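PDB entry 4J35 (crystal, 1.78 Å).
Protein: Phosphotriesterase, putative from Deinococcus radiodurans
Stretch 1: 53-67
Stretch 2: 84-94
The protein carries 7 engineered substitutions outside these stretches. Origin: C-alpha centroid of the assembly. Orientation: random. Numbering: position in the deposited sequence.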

ATOM      1  N   ALA A  53      10.461  13.300  -0.542  1.00 34.52           N
ATOM      2  CA  ALA A  53      11.229  12.421   0.320  1.00 36.09           C
ATOM      3  C   ALA A  53      11.959  13.230   1.388  1.00 40.28           C
ATOM      4  O   ALA A  53      12.079  12.821   2.537  1.00 38.94           O
ATOM      5  N   ARG A  54      12.505  14.374   1.006  1.00 39.29           N
ATOM      6  CA  ARG A  54      13.197  15.172   2.004  1.00 37.76           C
ATOM      7  C   ARG A  54      12.264  15.680   3.075  1.00 33.84           C
ATOM      8  O   ARG A  54      12.652  15.756   4.240  1.00 41.84           O
ATOM      9  N   ALA A  55      11.063  16.084   2.684  1.00 34.47           N
ATOM     10  CA  ALA A  55      10.091  16.549   3.650  1.00 30.25           C
ATOM     11  C   ALA A  55       9.709  15.430   4.642  1.00 37.30           C
ATOM     12  O   ALA A  55       9.429  15.676   5.816  1.00 37.76           O
ATOM     13  N   LEU A  56       9.688  14.202   4.165  1.00 37.66           N
ATOM     14  CA  LEU A  56       9.348  13.085   5.032  1.00 31.09           C
ATOM     15  C   LEU A  56      10.471  12.808   5.995  1.00 28.46           C
ATOM     16  O   LEU A  56      10.260  12.654   7.193  1.00 36.75           O
ATOM     17  N   LEU A  57      11.690  12.744   5.487  1.00 35.03           N
ATOM     18  CA  LEU A  57      12.828  12.562   6.353  1.00 31.71           C
ATOM     19  C   LEU A  57      12.885  13.657   7.442  1.00 44.26           C
ATOM     20  O   LEU A  57      13.215  13.386   8.601  1.00 40.83           O
ATOM     21  N   ALA A  58      12.533  14.885   7.081  1.00 47.13           N
ATOM     22  CA  ALA A  58      12.474  15.969   8.063  1.00 46.47           C
ATOM     23  C   ALA A  58      11.483  15.640   9.176  1.00 44.44           C
ATOM     24  O   ALA A  58      11.606  16.122  10.297  1.00 45.32           O
ATOM     25  N   ARG A  59      10.499  14.805   8.894  1.00 38.88           N
ATOM     26  CA  ARG A  59       9.491  14.560   9.908  1.00 41.06           C
ATOM     27  C   ARG A  59       9.777  13.262  10.684  1.00 39.65           C
ATOM     28  O   ARG A  59       8.968  12.829  11.491  1.00 43.81           O
ATOM     29  N   GLY A  60      10.945  12.677  10.452  1.00 42.69           N
ATOM     30  CA  GLY A  60      11.332  11.443  11.116  1.00 36.00           C
ATOM     31  C   GLY A  60      10.954  10.179  10.328  1.00 36.60           C
ATOM     32  O   GLY A  60      11.290   9.076  10.765  1.00 40.71           O
ATOM     33  N   ILE A  61      10.258  10.324   9.198  1.00 34.74           N
ATOM     34  CA  ILE A  61       9.889   9.150   8.362  1.00 33.76           C
ATOM     35  C   ILE A  61      11.123   8.612   7.630  1.00 42.77           C
ATOM     36  O   ILE A  61      11.710   9.299   6.808  1.00 42.62           O
ATOM     37  N   GLN A  62      11.516   7.375   7.914  1.00 33.02           N
ATOM     38  CA  GLN A  62      12.700   6.816   7.267  1.00 43.10           C
ATOM     39  C   GLN A  62      12.418   5.783   6.188  1.00 42.11           C
ATOM     40  O   GLN A  62      13.337   5.408   5.444  1.00 36.74           O
ATOM     41  N   THR A  63      11.181   5.299   6.127  1.00 35.38           N
ATOM     42  CA  THR A  63      10.802   4.298   5.125  1.00 31.75           C
ATOM     43  C   THR A  63       9.399   4.509   4.615  1.00 27.44           C
ATOM     44  O   THR A  63       8.506   4.907   5.364  1.00 34.95           O
ATOM     45  N   VAL A  64       9.217   4.264   3.323  1.00 29.64           N
ATOM     46  CA  VAL A  64       7.909   4.239   2.689  1.00 29.15           C
ATOM     47  C   VAL A  64       7.757   2.891   1.959  1.00 31.95           C
ATOM     48  O   VAL A  64       8.702   2.412   1.348  1.00 32.85           O
ATOM     49  N   VAL A  65       6.572   2.302   2.045  1.00 32.61           N
ATOM     50  CA  VAL A  65       6.231   1.118   1.264  1.00 27.25           C
ATOM     51  C   VAL A  65       5.466   1.587   0.037  1.00 31.17           C
ATOM     52  O   VAL A  65       4.357   2.099   0.128  1.00 31.77           O
ATOM     53  N   ASP A  66       6.097   1.460  -1.107  1.00 33.19           N
ATOM     54  CA  ASP A  66       5.425   1.803  -2.344  1.00 32.32           C
ATOM     55  C   ASP A  66       4.561   0.642  -2.795  1.00 31.95           C
ATOM     56  O   ASP A  66       5.090  -0.446  -3.099  1.00 28.36           O
ATOM     57  N   ALA A  67       3.253   0.875  -2.899  1.00 27.70           N
ATOM     58  CA  ALA A  67       2.279  -0.215  -3.121  1.00 28.36           C
ATOM     59  C   ALA A  67       1.857  -0.341  -4.581  1.00 27.25           C
ATOM     60  O   ALA A  67       0.898  -1.017  -4.915  1.00 28.73           O
ATOM     61  N   GLU A  84      18.342   6.625  -3.381  1.00 47.88           N
ATOM     62  CA  GLU A  84      19.777   6.907  -3.371  1.00 52.88           C
ATOM     63  C   GLU A  84      20.065   8.407  -3.326  1.00 52.09           C
ATOM     64  O   GLU A  84      21.118   8.835  -2.840  1.00 51.58           O
ATOM     65  N   ALA A  85      19.140   9.222  -3.821  1.00 48.31           N
ATOM     66  CA  ALA A  85      19.341  10.665  -3.793  1.00 53.35           C
ATOM     67  C   ALA A  85      19.056  11.271  -2.404  1.00 56.52           C
ATOM     68  O   ALA A  85      19.630  12.288  -2.049  1.00 57.04           O
ATOM     69  N   THR A  86      18.193  10.639  -1.608  1.00 38.23           N
ATOM     70  CA  THR A  86      17.713  11.260  -0.378  1.00 43.03           C
ATOM     71  C   THR A  86      18.014  10.500   0.897  1.00 47.78           C
ATOM     72  O   THR A  86      18.005  11.083   1.983  1.00 50.20           O
ATOM     73  N   GLY A  87      18.239   9.199   0.776  1.00 48.18           N
ATOM     74  CA  GLY A  87      18.404   8.345   1.931  1.00 48.57           C
ATOM     75  C   GLY A  87      17.095   7.782   2.445  1.00 52.43           C
ATOM     76  O   GLY A  87      17.099   7.011   3.391  1.00 45.18           O
ATOM     77  N   LEU A  88      15.974   8.165   1.840  1.00 48.51           N
ATOM     78  CA  LEU A  88      14.696   7.567   2.198  1.00 40.90           C
ATOM     79  C   LEU A  88      14.671   6.106   1.720  1.00 42.46           C
ATOM     80  O   LEU A  88      14.983   5.816   0.567  1.00 44.33           O
ATOM     81  N   GLN A  89      14.320   5.196   2.619  1.00 41.26           N
ATOM     82  CA  GLN A  89      14.215   3.782   2.289  1.00 40.73           C
ATOM     83  C   GLN A  89      12.857   3.510   1.644  1.00 35.26           C
ATOM     84  O   GLN A  89      11.826   3.982   2.135  1.00 36.63           O
ATOM     85  N   ILE A  90      12.876   2.748   0.551  1.00 32.08           N
ATOM     86  CA  ILE A  90      11.669   2.461  -0.228  1.00 27.54           C
ATOM     87  C   ILE A  90      11.543   0.965  -0.504  1.00 34.37           C
ATOM     88  O   ILE A  90      12.465   0.325  -1.008  1.00 35.15           O
ATOM     89  N   LEU A  91      10.405   0.397  -0.143  1.00 31.69           N
ATOM     90  CA  LEU A  91      10.119  -0.980  -0.540  1.00 32.24           C
ATOM     91  C   LEU A  91       9.196  -0.910  -1.743  1.00 30.52           C
ATOM     92  O   LEU A  91       8.358  -0.035  -1.783  1.00 36.17           O
ATOM     93  N   CYS A  92       9.309  -1.824  -2.710  1.00 29.78           N
ATOM     94  CA  CYS A  92       8.339  -1.858  -3.795  1.00 28.04           C
ATOM     95  C   CYS A  92       7.603  -3.175  -3.812  1.00 33.64           C
ATOM     96  O   CYS A  92       7.980  -4.086  -3.104  1.00 32.91           O
ATOM     97  N   ALA A  93       6.532  -3.208  -4.598  1.00 30.84           N
ATOM     98  CA  ALA A  93       5.593  -4.315  -4.625  1.00 32.02           C
ATOM     99  C   ALA A  93       5.733  -5.194  -5.852  1.00 28.89           C
ATOM    100  O   ALA A  93       6.202  -4.769  -6.910  1.00 34.53           O
ATOM    101  N   THR A  94       5.237  -6.433  -5.722  1.00 27.58           N
ATOM    102  CA  THR A  94       4.931  -7.258  -6.883  1.00 31.28           C
ATOM    103  C   THR A  94       3.451  -7.636  -6.809  1.00 34.56           C
ATOM    104  O   THR A  94       2.969  -8.068  -5.766  1.00 34.70           O
TER

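Each stretch runs from a helix through a turn into a strand, and the two strands lie parallel. Ala53 begins the contact: its CB points toward the other stretch and lies 3.7 Å from Thr86 OG1 and 3.8 Å from Leu88 CD2, a tight fit suited to a short side chain. Arg54 starts away, but with chi1 m and chi2 and chi3 t, its extended side chain brings the guanidinium nearer, where NH2 makes a weak hydrogen bond to Ala85 O (3.1 Å) and Thr86 CG2 lies over one face. Thr86, in rotamer p, turns its OG1 back to accept a hydrogen bond from Leu88 N (3.1 Å), bracing the turn at Gly87, whose positive phi favours glycine.

Leu57, chi1 m and chi2 t, points toward this turn; its CD1 approaches Thr86 O at 3.1 Å, and its CD2 lies 4.2 Å from Leu88 CD1. Leu88 (t, p) is the most heavily covered residue of the contact, and its branched end also meets Ile61 O, 3.6 Å from CD1, a carbonyl left without a polar partner. Water 1 donates to Gln62 O (2.9 Å) and Gly87 O (2.7 Å), bridging the two backbones.

Along the strands, side chains alternate between faces. Thr63 (m) shares one with Gln89 and Leu91; its CG2 packs 3.6 Å from Leu91 CD1, while its OG1 is hydrogen-bonded elsewhere in the structure. Val64 (t) turns to the other face, with Ile90, and sets CG2 4.0 Å from Leu88 CD2; its beta-branched shape suits an extended backbone. Val65 (t) returns to the first face, its CG2 4.4 Å from Leu91 CD2. Asp66 (t) points toward stretch 2, and its CB lies 4.1 Å from Ile90 CG2. Its buried carboxylate needs polar company: water 2 lies 2.8 Å from Asp66 OD1 and accepts a hydrogen bond from Ala93 N (3.1 Å).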

ATOM      1  CB  ALA A  53      12.233  11.615  -0.475  1.00 32.63           C
ATOM      2  CB  ARG A  54      13.910  16.351   1.340  1.00 43.52           C
ATOM      3  CG  ARG A  54      15.094  15.906   0.594  1.00 45.01           C
ATOM      4  CD  ARG A  54      15.836  17.043  -0.130  1.00 56.06           C
ATOM      5  NE  ARG A  54      16.818  16.472  -1.050  1.00 71.89           N
ATOM      6  CZ  ARG A  54      17.800  15.655  -0.684  1.00 75.39           C
ATOM      7  NH1 ARG A  54      17.960  15.327   0.587  1.00 71.69           N
ATOM      8  NH2 ARG A  54      18.634  15.160  -1.582  1.00 78.66           N
ATOM      9  CB  ALA A  55       8.869  17.064   2.947  1.00 33.75           C
ATOM     10  CB  LEU A  56       9.033  11.828   4.187  1.00 35.53           C
ATOM     11  CG  LEU A  56       7.700  11.880   3.454  1.00 36.09           C
ATOM     12  CD1 LEU A  56       7.533  10.703   2.424  1.00 37.44           C
ATOM     13  CD2 LEU A  56       6.561  11.837   4.464  1.00 37.06           C
ATOM     14  CB  LEU A  57      14.112  12.542   5.540  1.00 42.07           C
ATOM     15  CG  LEU A  57      14.352  11.316   4.671  1.00 43.03           C
ATOM     16  CD1 LEU A  57      15.407  11.640   3.638  1.00 48.26           C
ATOM     17  CD2 LEU A  57      14.805  10.150   5.535  1.00 41.53           C
ATOM     18  CB  ALA A  58      12.091  17.301   7.384  1.00 40.29           C
ATOM     19  CB  ARG A  59       8.112  14.558   9.265  1.00 45.74           C
ATOM     20  CG  ARG A  59       7.669  15.963   8.816  1.00 37.91           C
ATOM     21  CD  ARG A  59       6.544  15.869   7.810  1.00 42.04           C
ATOM     22  NE  ARG A  59       5.908  17.161   7.580  1.00 48.92           N
ATOM     23  CZ  ARG A  59       6.481  18.169   6.932  1.00 46.95           C
ATOM     24  NH1 ARG A  59       7.725  18.058   6.481  1.00 36.17           N
ATOM     25  NH2 ARG A  59       5.814  19.307   6.774  1.00 38.20           N
ATOM     26  CB  ILE A  61       8.809   9.449   7.319  1.00 35.52           C
ATOM     27  CG1 ILE A  61       7.543  10.034   7.951  1.00 35.22           C
ATOM     28  CG2 ILE A  61       8.460   8.138   6.507  1.00 34.40           C
ATOM     29  CD1 ILE A  61       6.917   9.167   8.934  1.00 45.64           C
ATOM     30  CB  GLN A  62      13.604   6.177   8.305  1.00 36.04           C
ATOM     31  CG  GLN A  62      14.194   7.219   9.271  1.00 44.22           C
ATOM     32  CD  GLN A  62      14.923   6.571  10.392  1.00 57.70           C
ATOM     33  OE1 GLN A  62      14.429   6.537  11.517  1.00 62.57           O
ATOM     34  NE2 GLN A  62      16.102   6.026  10.099  1.00 64.72           N
ATOM     35  CB  THR A  63      10.839   2.892   5.766  1.00 37.97           C
ATOM     36  OG1 THR A  63      12.100   2.697   6.408  1.00 41.61           O
ATOM     37  CG2 THR A  63      10.585   1.781   4.731  1.00 31.77           C
ATOM     38  CB  VAL A  64       7.754   5.371   1.650  1.00 35.40           C
ATOM     39  CG1 VAL A  64       6.536   5.159   0.775  1.00 34.94           C
ATOM     40  CG2 VAL A  64       7.666   6.709   2.331  1.00 33.37           C
ATOM     41  CB  VAL A  65       5.393   0.125   2.077  1.00 32.16           C
ATOM     42  CG1 VAL A  65       4.962  -1.058   1.252  1.00 29.17           C
ATOM     43  CG2 VAL A  65       6.215  -0.346   3.284  1.00 33.01           C
ATOM     44  CB  ASP A  66       6.441   2.140  -3.408  1.00 31.60           C
ATOM     45  CG  ASP A  66       5.785   2.629  -4.680  1.00 36.00           C
ATOM     46  OD1 ASP A  66       5.201   1.835  -5.431  1.00 29.30           O
ATOM     47  OD2 ASP A  66       5.844   3.832  -4.952  1.00 31.78           O
ATOM     48  CB  ALA A  67       1.070   0.034  -2.261  1.00 28.34           C
ATOM     49  CB  GLU A  84      20.458   6.283  -4.597  1.00 59.29           C
ATOM     50  CG  GLU A  84      20.520   4.752  -4.586  1.00 61.35           C
ATOM     51  CD  GLU A  84      21.171   4.163  -5.844  1.00 59.66           C
ATOM     52  OE1 GLU A  84      21.414   4.921  -6.807  1.00 65.50           O
ATOM     53  OE2 GLU A  84      21.444   2.940  -5.865  1.00 65.26           O
ATOM     54  CB  ALA A  85      18.486  11.335  -4.857  1.00 51.34           C
ATOM     55  CB  THR A  86      16.199  11.421  -0.432  1.00 45.23           C
ATOM     56  OG1 THR A  86      15.600  10.123  -0.497  1.00 49.10           O
ATOM     57  CG2 THR A  86      15.802  12.227  -1.652  1.00 40.66           C
ATOM     58  CB  LEU A  88      13.538   8.329   1.550  1.00 45.85           C
ATOM     59  CG  LEU A  88      12.137   7.812   1.915  1.00 36.24           C
ATOM     60  CD1 LEU A  88      11.800   8.264   3.326  1.00 38.35           C
ATOM     61  CD2 LEU A  88      11.108   8.255   0.968  1.00 33.05           C
ATOM     62  CB  GLN A  89      14.422   2.930   3.547  1.00 36.11           C
ATOM     63  CG  GLN A  89      15.884   2.987   4.012  1.00 42.00           C
ATOM     64  CD  GLN A  89      16.153   2.478   5.428  1.00 51.64           C
ATOM     65  OE1 GLN A  89      15.286   2.480   6.301  1.00 47.23           O
ATOM     66  NE2 GLN A  89      17.387   2.057   5.655  1.00 47.33           N
ATOM     67  CB  ILE A  90      11.624   3.264  -1.542  1.00 35.26           C
ATOM     68  CG1 ILE A  90      11.779   4.774  -1.238  1.00 44.63           C
ATOM     69  CG2 ILE A  90      10.314   2.993  -2.281  1.00 36.02           C
ATOM     70  CD1 ILE A  90      11.769   5.733  -2.497  1.00 32.18           C
ATOM     71  CB  LEU A  91       9.413  -1.748   0.586  1.00 32.40           C
ATOM     72  CG  LEU A  91      10.205  -2.299   1.780  1.00 37.51           C
ATOM     73  CD1 LEU A  91      10.668  -1.196   2.705  1.00 35.69           C
ATOM     74  CD2 LEU A  91       9.339  -3.301   2.535  1.00 33.80           C
ATOM     75  CB  CYS A  92       8.983  -1.577  -5.158  1.00 37.19           C
ATOM     76  SG  CYS A  92      10.027  -2.859  -5.816  1.00 39.27           S
ATOM     77  CB  ALA A  93       4.176  -3.768  -4.577  1.00 32.16           C
ATOM     78  CB  THR A  94       5.777  -8.519  -6.933  1.00 33.30           C
ATOM     79  OG1 THR A  94       5.399  -9.287  -8.071  1.00 36.76           O
ATOM     80  CG2 THR A  94       5.631  -9.361  -5.655  1.00 39.30           C
TER
HETATM   81  O   HOH W   1      16.018   6.457   5.755  1.00 42.25           O
HETATM   82  O   HOH W   2       5.691  -0.775  -6.278  1.00 29.26           O